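Local coordinates for tRNA (cytosine(72)-C(5))-methyltransferase (Pyrococcus horikoshii, PDB 5ZVE), which methylates carbon C5 of cytosine 72 in several tRNAs, with S-adenosyl-L-methionine as the methyl donor, at residues Arg234-Lys237 against Met238-Ile242; Leu171-Glu175 against Lys176-Tyr180; Thr212-Ile215 against Ala216-Glu220. One frame throughout, in Å; residues are numbered along the deposited sequence.

The three contacts are in series along the chain, in the order 2, 3, 1. Contacts 1 and 3 lie on neighbouring helices of the Rossmann-like methyltransferase domain, with centres about 15 Å apart. They touch where Met238 CE packs 3.6 Å from Thr212 CB. Contact 2 also has its centre about 15 Å from that of contact 1, and meets it where Tyr180 OH comes 4.0 Å from Asn241 ND2. Contacts 2 and 3 do not touch; their nearest atoms are about 5 Å apart. Only contact 1 holds a residue of the cofactor pocket. The nearest approach to SAH is about 6 Å for the Thr212 side chain of contact 3 and about 13 Å for that of Phe174 in contact 2.

Contact 1: residues Arg234-Lys237 against Met238-Ile242; sequences RLRK and MEENI. With SAH (S-adenosyl-L-homocysteine), chain C.
The guanidinium of Arg234 meets SAH along one edge, with the ribose O3' near its plane. Two nitrogens reach that oxygen. Arg234 NE makes a very short hydrogen bond of 2.5 Å to SAH O3', a length that may not be exact. Arg234 NH2 adds a weak one of 3.0 Å to SAH O3', and it also bonds weakly to Ala207 O. A bend at chi3 (65°) swings the edge of the group to the sugar.

On the outer side of helix 232-245, the planes of the Arg236 guanidinium and the Glu240 carboxylate are 43° apart. Their charged atoms do not meet; Glu240 OE2 lies 4.0 Å from Arg236 CG. Lys237 instead bends at chi2 (59°), and its tail crosses Glu240 at about a right angle. Lys237 NZ and Glu240 OE1 form a long salt bridge of 3.8 Å.

Asn241 N donates to Lys237 O at 3.0 Å, one turn along. The amide of Asn241 has other partners: ND2 bonds to Pro208 O and OD1 to Arg244. On the inner side, Leu235 CD2 packs 4.3 Å from Met238 SD. These two side chains face strands 225-229 and 250-254, which belong with this helix to one beta-alpha-beta unit.

The helix thus has an apolar side against the sheet and a charged side. Its outer ion pair is long and exposed, and probably adds little. Two nitrogens of Arg234 converge on one ribose hydroxyl, which probably helps set how the sugar lies, though one bond is weak and the other's length is doubtful.

Contact 2: residues Leu171-Glu175 against Lys176-Tyr180; sequences LKAFE and KGYFY
This is a Schellman cap joined to a small aromatic cluster, in which Phe174 at the end of a short helix meets Phe179 at the start of a strand. The helix is 172-175. Strand 179-181 is an outermost strand of a four-stranded antiparallel sheet and lies beside strand 35-40.

Two backbone bonds run back into the last helical turn. Tyr178 N donates to Ala173 O at 3.0 Å, nearly in line with the carbonyl. Gly177 N donates to Phe174 O at 3.1 Å, from well above the carbonyl plane. Gly177 has phi 77°, which turns the chain out of the helix and which glycine takes easily. Its own O bonds to Asn41.

The rings close the turn on one side. The edge of Phe174 points to the face of Phe179 in an offset edge-to-face pair, with centroids 5.7 Å apart and planes at 65°. Phe174 CB also packs 3.7 Å from Phe179 CZ. The Phe179 ring can turn back toward Phe174 because its CG sits between the backbone N and the carbonyl carbon (chi1 68°). Ala173 CB lies at the edge of the Phe179 ring, 3.9 Å from CE2, and also packs against CD2 of Tyr178. Leu50 of helix 47-56 touches both Tyr178 and Phe179, and Arg244 makes a cation-pi contact with Phe174.

Water 1 donates to Phe174 O at 3.0 Å and to Phe179 O at 2.6 Å. It bridges the helix end and the strand start.

The carbonyls of Ala173 and Phe174 thus both find donors, Phe174 O taking Gly177 N and the water. The aromatic and methyl groups pack the turn, which is likely to fix the angle at which the strand leaves.

Contact 3: residues Thr212-Ile215 against Ala216-Glu220; sequences TTHI and AQLLE
Leu218 lies over the side chain of His214, one turn earlier in helix 210-218. Leu218 CB is 3.5 Å from Ile215 O. Leu218 CG comes to 3.3 Å from His214 O. One methyl, CD1, lies over one imidazole face in a CH-pi contact, 4.3 Å from the His214 ring centroid and 27° off the normal. The other, Leu218 CD2, sits beyond the rim, 4.1 Å from His214 NE2. His214 lies under the leucine because its CG is anti to the backbone N (chi1 -170°).

Gln217 CG lies at the ring edge, 4.0 Å from His214 CD2. The amide of Gln217 bonds to Arg39 and Val40, and His214 NE2 bonds to Glu69. On another side, Ile215 CG2 packs 4.2 Å from Leu219 CG. Beyond it, Glu220 takes positive phi as the C-prime residue of a Schellman motif.

With an alanine in place of Leu218, that imidazole face would probably lose its methyl contact and the ring would have more room to tilt. Apolar packing on the face and a polar bond at NE2 together hold the His214 ring, and the Glu69 carboxylate may favour its protonated form.

Contact 1: residues Arg234-Lys237 against Met238-Ile242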
# COMPACT_ATOMS: atom_id res chain seq x y z
N ARG A 234 -2.35 -15.47 1.75
CA ARG A 234 -2.08 -14.19 2.38
C ARG A 234 -2.02 -14.33 3.90
O ARG A 234 -1.26 -13.63 4.57
CB ARG A 234 -3.12 -13.15 1.95
CG ARG A 234 -3.05 -12.82 0.46
CD ARG A 234 -4.21 -11.96 -0.00
NE ARG A 234 -4.21 -10.63 0.60
CZ ARG A 234 -3.39 -9.64 0.26
NH1 ARG A 234 -2.49 -9.81 -0.70
NH2 ARG A 234 -3.48 -8.47 0.88
N LEU A 235 -2.82 -15.24 4.45
CA LEU A 235 -2.72 -15.57 5.87
C LEU A 235 -1.41 -16.28 6.18
O LEU A 235 -0.83 -16.08 7.24
CB LEU A 235 -3.91 -16.42 6.31
CG LEU A 235 -5.19 -15.65 6.59
CD1 LEU A 235 -6.31 -16.60 6.96
CD2 LEU A 235 -4.96 -14.64 7.69
N ARG A 236 -0.96 -17.12 5.26
CA ARG A 236 0.33 -17.79 5.40
C ARG A 236 1.47 -16.77 5.44
O ARG A 236 2.40 -16.91 6.23
CB ARG A 236 0.54 -18.78 4.25
CG ARG A 236 1.85 -19.55 4.33
CD ARG A 236 1.90 -20.63 3.26
NE ARG A 236 0.66 -21.40 3.23
CZ ARG A 236 0.47 -22.49 2.49
NH1 ARG A 236 1.44 -22.95 1.71
NH2 ARG A 236 -0.70 -23.13 2.54
N LYS A 237 1.40 -15.77 4.57
CA LYS A 237 2.37 -14.68 4.59
C LYS A 237 2.27 -13.91 5.90
O LYS A 237 3.28 -13.46 6.45
CB LYS A 237 2.17 -13.75 3.40
CG LYS A 237 3.22 -12.64 3.31
CD LYS A 237 4.61 -13.23 3.20
CE LYS A 237 5.67 -12.15 3.10
NZ LYS A 237 7.04 -12.73 2.96
N MET A 238 1.05 -13.76 6.40
CA MET A 238 0.82 -13.04 7.64
C MET A 238 1.43 -13.76 8.83
O MET A 238 1.95 -13.13 9.75
CB MET A 238 -0.68 -12.82 7.86
CG MET A 238 -1.01 -12.11 9.15
SD MET A 238 -2.62 -11.30 9.10
CE MET A 238 -2.63 -10.51 10.70
N GLU A 239 1.37 -15.09 8.81
CA GLU A 239 2.00 -15.91 9.85
C GLU A 239 3.51 -15.67 9.90
O GLU A 239 4.09 -15.57 10.98
CB GLU A 239 1.73 -17.40 9.61
CG GLU A 239 0.33 -17.85 10.00
CD GLU A 239 0.01 -19.26 9.52
OE1 GLU A 239 0.88 -19.88 8.88
OE2 GLU A 239 -1.11 -19.74 9.79
N GLU A 240 4.13 -15.57 8.73
CA GLU A 240 5.57 -15.32 8.64
C GLU A 240 5.90 -13.92 9.14
O GLU A 240 6.89 -13.73 9.85
CB GLU A 240 6.05 -15.50 7.20
CG GLU A 240 5.78 -16.88 6.62
CD GLU A 240 6.06 -16.94 5.12
OE1 GLU A 240 6.83 -16.10 4.62
OE2 GLU A 240 5.51 -17.84 4.46
N ASN A 241 5.07 -12.96 8.77
CA ASN A 241 5.24 -11.58 9.21
C ASN A 241 5.15 -11.46 10.73
O ASN A 241 5.92 -10.72 11.35
CB ASN A 241 4.21 -10.67 8.55
CG ASN A 241 4.47 -10.46 7.07
OD1 ASN A 241 5.58 -10.68 6.59
ND2 ASN A 241 3.44 -10.03 6.35
N ILE A 242 4.20 -12.18 11.31
CA ILE A 242 3.99 -12.17 12.75
C ILE A 242 5.22 -12.72 13.49
O ILE A 242 5.70 -12.12 14.45
CB ILE A 242 2.74 -12.99 13.13
CG1 ILE A 242 1.48 -12.18 12.82
CG2 ILE A 242 2.76 -13.35 14.60
CD1 ILE A 242 0.20 -12.98 12.91
N SAH C . -5.16 -4.59 6.05
CA SAH C . -4.11 -5.32 5.36
CB SAH C . -4.34 -5.35 3.85
CG SAH C . -5.80 -5.52 3.40
SD SAH C . -5.88 -5.94 1.64
C SAH C . -2.71 -4.80 5.69
O SAH C . -2.54 -3.72 6.25
OXT SAH C . -1.70 -5.45 5.40
C5' SAH C . -7.59 -6.54 1.74
C4' SAH C . -7.72 -7.99 2.21
O4' SAH C . -9.09 -8.35 2.27
C3' SAH C . -7.06 -9.01 1.29
O3' SAH C . -6.01 -9.65 1.99
C2' SAH C . -8.13 -10.05 0.99
O2' SAH C . -7.63 -11.34 1.21
C1' SAH C . -9.20 -9.73 2.02
N9 SAH C . -10.57 -10.10 1.59
C8 SAH C . -11.17 -9.92 0.37
N7 SAH C . -12.43 -10.39 0.43
C5 SAH C . -12.65 -10.88 1.67
C6 SAH C . -13.76 -11.47 2.28
N6 SAH C . -14.89 -11.66 1.60
N1 SAH C . -13.68 -11.87 3.59
C2 SAH C . -12.51 -11.68 4.31
N3 SAH C . -11.42 -11.09 3.70
C4 SAH C . -11.49 -10.69 2.41

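Contact 2: residues Leu171-Glu175 against Lys176-Tyr180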
# COMPACT_ATOMS: atom_id res chain seq x y z
N LEU A 171 17.97 -6.69 3.79
CA LEU A 171 18.76 -6.21 4.92
C LEU A 171 18.64 -7.15 6.12
O LEU A 171 17.60 -7.79 6.31
CB LEU A 171 18.33 -4.81 5.33
CG LEU A 171 18.57 -3.71 4.29
CD1 LEU A 171 17.89 -2.43 4.72
CD2 LEU A 171 20.05 -3.49 4.12
N LYS A 172 19.70 -7.22 6.92
CA LYS A 172 19.68 -7.99 8.15
C LYS A 172 18.62 -7.42 9.07
O LYS A 172 17.93 -8.15 9.77
CB LYS A 172 21.04 -7.96 8.85
CG LYS A 172 22.20 -8.51 8.04
CD LYS A 172 23.51 -8.45 8.82
CE LYS A 172 24.70 -8.84 7.95
NZ LYS A 172 26.00 -8.82 8.70
N ALA A 173 18.50 -6.09 9.06
CA ALA A 173 17.53 -5.39 9.88
C ALA A 173 16.10 -5.83 9.56
O ALA A 173 15.26 -5.92 10.45
CB ALA A 173 17.67 -3.89 9.69
N PHE A 174 15.84 -6.12 8.29
CA PHE A 174 14.53 -6.62 7.89
C PHE A 174 14.32 -8.04 8.40
O PHE A 174 13.24 -8.38 8.88
CB PHE A 174 14.38 -6.58 6.37
CG PHE A 174 13.05 -7.08 5.89
CD1 PHE A 174 11.97 -6.21 5.77
CD2 PHE A 174 12.87 -8.41 5.56
CE1 PHE A 174 10.75 -6.67 5.33
CE2 PHE A 174 11.64 -8.87 5.12
CZ PHE A 174 10.58 -8.00 5.00
N GLU A 175 15.35 -8.87 8.26
CA GLU A 175 15.28 -10.26 8.69
C GLU A 175 15.10 -10.39 10.20
O GLU A 175 14.44 -11.32 10.67
CB GLU A 175 16.54 -11.00 8.24
CG GLU A 175 16.68 -11.09 6.72
CD GLU A 175 18.04 -11.61 6.27
OE1 GLU A 175 18.99 -11.61 7.08
OE2 GLU A 175 18.16 -12.02 5.09
N LYS A 176 15.65 -9.45 10.96
CA LYS A 176 15.55 -9.49 12.41
C LYS A 176 14.24 -8.87 12.91
O LYS A 176 14.01 -8.79 14.11
CB LYS A 176 16.76 -8.80 13.05
CG LYS A 176 18.10 -9.43 12.65
CD LYS A 176 19.17 -9.25 13.71
CE LYS A 176 20.18 -8.19 13.32
NZ LYS A 176 21.18 -7.93 14.41
N GLY A 177 13.40 -8.43 11.98
CA GLY A 177 12.08 -7.92 12.32
C GLY A 177 12.08 -6.52 12.91
O GLY A 177 11.18 -6.16 13.66
N TYR A 178 13.09 -5.73 12.55
CA TYR A 178 13.24 -4.38 13.10
C TYR A 178 12.25 -3.38 12.52
O TYR A 178 11.98 -2.34 13.13
CB TYR A 178 14.66 -3.87 12.88
CG TYR A 178 15.71 -4.52 13.76
CD1 TYR A 178 15.35 -5.24 14.89
CD2 TYR A 178 17.06 -4.39 13.47
CE1 TYR A 178 16.30 -5.83 15.70
CE2 TYR A 178 18.03 -4.97 14.28
CZ TYR A 178 17.64 -5.68 15.39
OH TYR A 178 18.60 -6.26 16.19
N PHE A 179 11.70 -3.68 11.35
CA PHE A 179 10.78 -2.75 10.70
C PHE A 179 9.85 -3.44 9.70
O PHE A 179 10.05 -4.59 9.33
CB PHE A 179 11.54 -1.62 10.00
CG PHE A 179 12.34 -2.07 8.81
CD1 PHE A 179 11.78 -2.11 7.54
CD2 PHE A 179 13.67 -2.43 8.96
CE1 PHE A 179 12.52 -2.52 6.45
CE2 PHE A 179 14.42 -2.84 7.86
CZ PHE A 179 13.84 -2.89 6.61
N TYR A 180 8.83 -2.70 9.28
CA TYR A 180 7.86 -3.19 8.32
C TYR A 180 7.50 -2.08 7.34
O TYR A 180 6.93 -1.06 7.75
CB TYR A 180 6.62 -3.72 9.03
CG TYR A 180 5.61 -4.37 8.12
CD1 TYR A 180 5.70 -5.71 7.80
CD2 TYR A 180 4.56 -3.63 7.57
CE1 TYR A 180 4.79 -6.31 6.95
CE2 TYR A 180 3.65 -4.22 6.73
CZ TYR A 180 3.76 -5.56 6.43
OH TYR A 180 2.85 -6.15 5.59
O HOH W 1 10.54 -7.08 8.91

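Contact 3: residues Thr212-Ile215 against Ala216-Glu220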
# COMPACT_ATOMS: atom_id res chain seq x y z
N THR A 212 -2.41 -4.88 11.30
CA THR A 212 -2.59 -5.74 12.47
C THR A 212 -1.37 -5.71 13.39
O THR A 212 -1.49 -5.55 14.60
CB THR A 212 -2.87 -7.19 12.06
OG1 THR A 212 -4.02 -7.23 11.21
CG2 THR A 212 -3.13 -8.04 13.29
N THR A 213 -0.18 -5.85 12.80
CA THR A 213 1.05 -5.90 13.58
C THR A 213 1.38 -4.53 14.17
O THR A 213 2.01 -4.45 15.23
CB THR A 213 2.23 -6.42 12.73
OG1 THR A 213 2.32 -5.67 11.51
CG2 THR A 213 2.03 -7.89 12.40
N HIS A 214 0.95 -3.47 13.51
CA HIS A 214 1.09 -2.12 14.05
C HIS A 214 0.27 -1.97 15.33
O HIS A 214 0.75 -1.41 16.32
CB HIS A 214 0.69 -1.08 13.00
CG HIS A 214 1.02 0.33 13.38
ND1 HIS A 214 0.67 1.41 12.60
CD2 HIS A 214 1.68 0.83 14.45
CE1 HIS A 214 1.09 2.52 13.18
NE2 HIS A 214 1.71 2.20 14.30
N ILE A 215 -0.96 -2.47 15.31
CA ILE A 215 -1.81 -2.49 16.50
C ILE A 215 -1.12 -3.26 17.63
O ILE A 215 -1.14 -2.85 18.79
CB ILE A 215 -3.18 -3.13 16.22
CG1 ILE A 215 -3.92 -2.37 15.12
CG2 ILE A 215 -4.03 -3.14 17.48
CD1 ILE A 215 -4.47 -1.03 15.55
N ALA A 216 -0.50 -4.37 17.26
CA ALA A 216 0.18 -5.23 18.22
C ALA A 216 1.31 -4.51 18.94
O ALA A 216 1.49 -4.69 20.15
CB ALA A 216 0.71 -6.48 17.52
N GLN A 217 2.07 -3.69 18.23
CA GLN A 217 3.17 -2.96 18.86
C GLN A 217 2.65 -1.76 19.66
O GLN A 217 3.25 -1.38 20.67
CB GLN A 217 4.22 -2.52 17.83
CG GLN A 217 3.86 -1.32 16.98
CD GLN A 217 4.94 -1.01 15.95
OE1 GLN A 217 5.34 -1.88 15.17
NE2 GLN A 217 5.42 0.23 15.94
N LEU A 218 1.55 -1.17 19.22
CA LEU A 218 0.90 -0.11 20.00
C LEU A 218 0.36 -0.67 21.31
O LEU A 218 0.31 0.04 22.33
CB LEU A 218 -0.23 0.55 19.21
CG LEU A 218 0.14 1.34 17.96
CD1 LEU A 218 -1.11 1.63 17.14
CD2 LEU A 218 0.87 2.64 18.33
N LEU A 219 -0.05 -1.93 21.29
CA LEU A 219 -0.52 -2.62 22.49
C LEU A 219 0.65 -3.15 23.31
O LEU A 219 0.47 -3.62 24.43
CB LEU A 219 -1.47 -3.77 22.12
CG LEU A 219 -2.83 -3.40 21.53
CD1 LEU A 219 -3.73 -4.62 21.49
CD2 LEU A 219 -3.47 -2.28 22.32
N GLU A 220 1.84 -3.08 22.72
CA GLU A 220 3.06 -3.60 23.31
C GLU A 220 2.90 -5.09 23.60
O GLU A 220 3.29 -5.58 24.66
CB GLU A 220 3.43 -2.82 24.58
CG GLU A 220 3.79 -1.37 24.30
CD GLU A 220 4.02 -0.56 25.56
OE1 GLU A 220 3.47 -0.94 26.62
OE2 GLU A 220 4.75 0.45 25.49
O HOH W 2 5.07 -5.04 14.78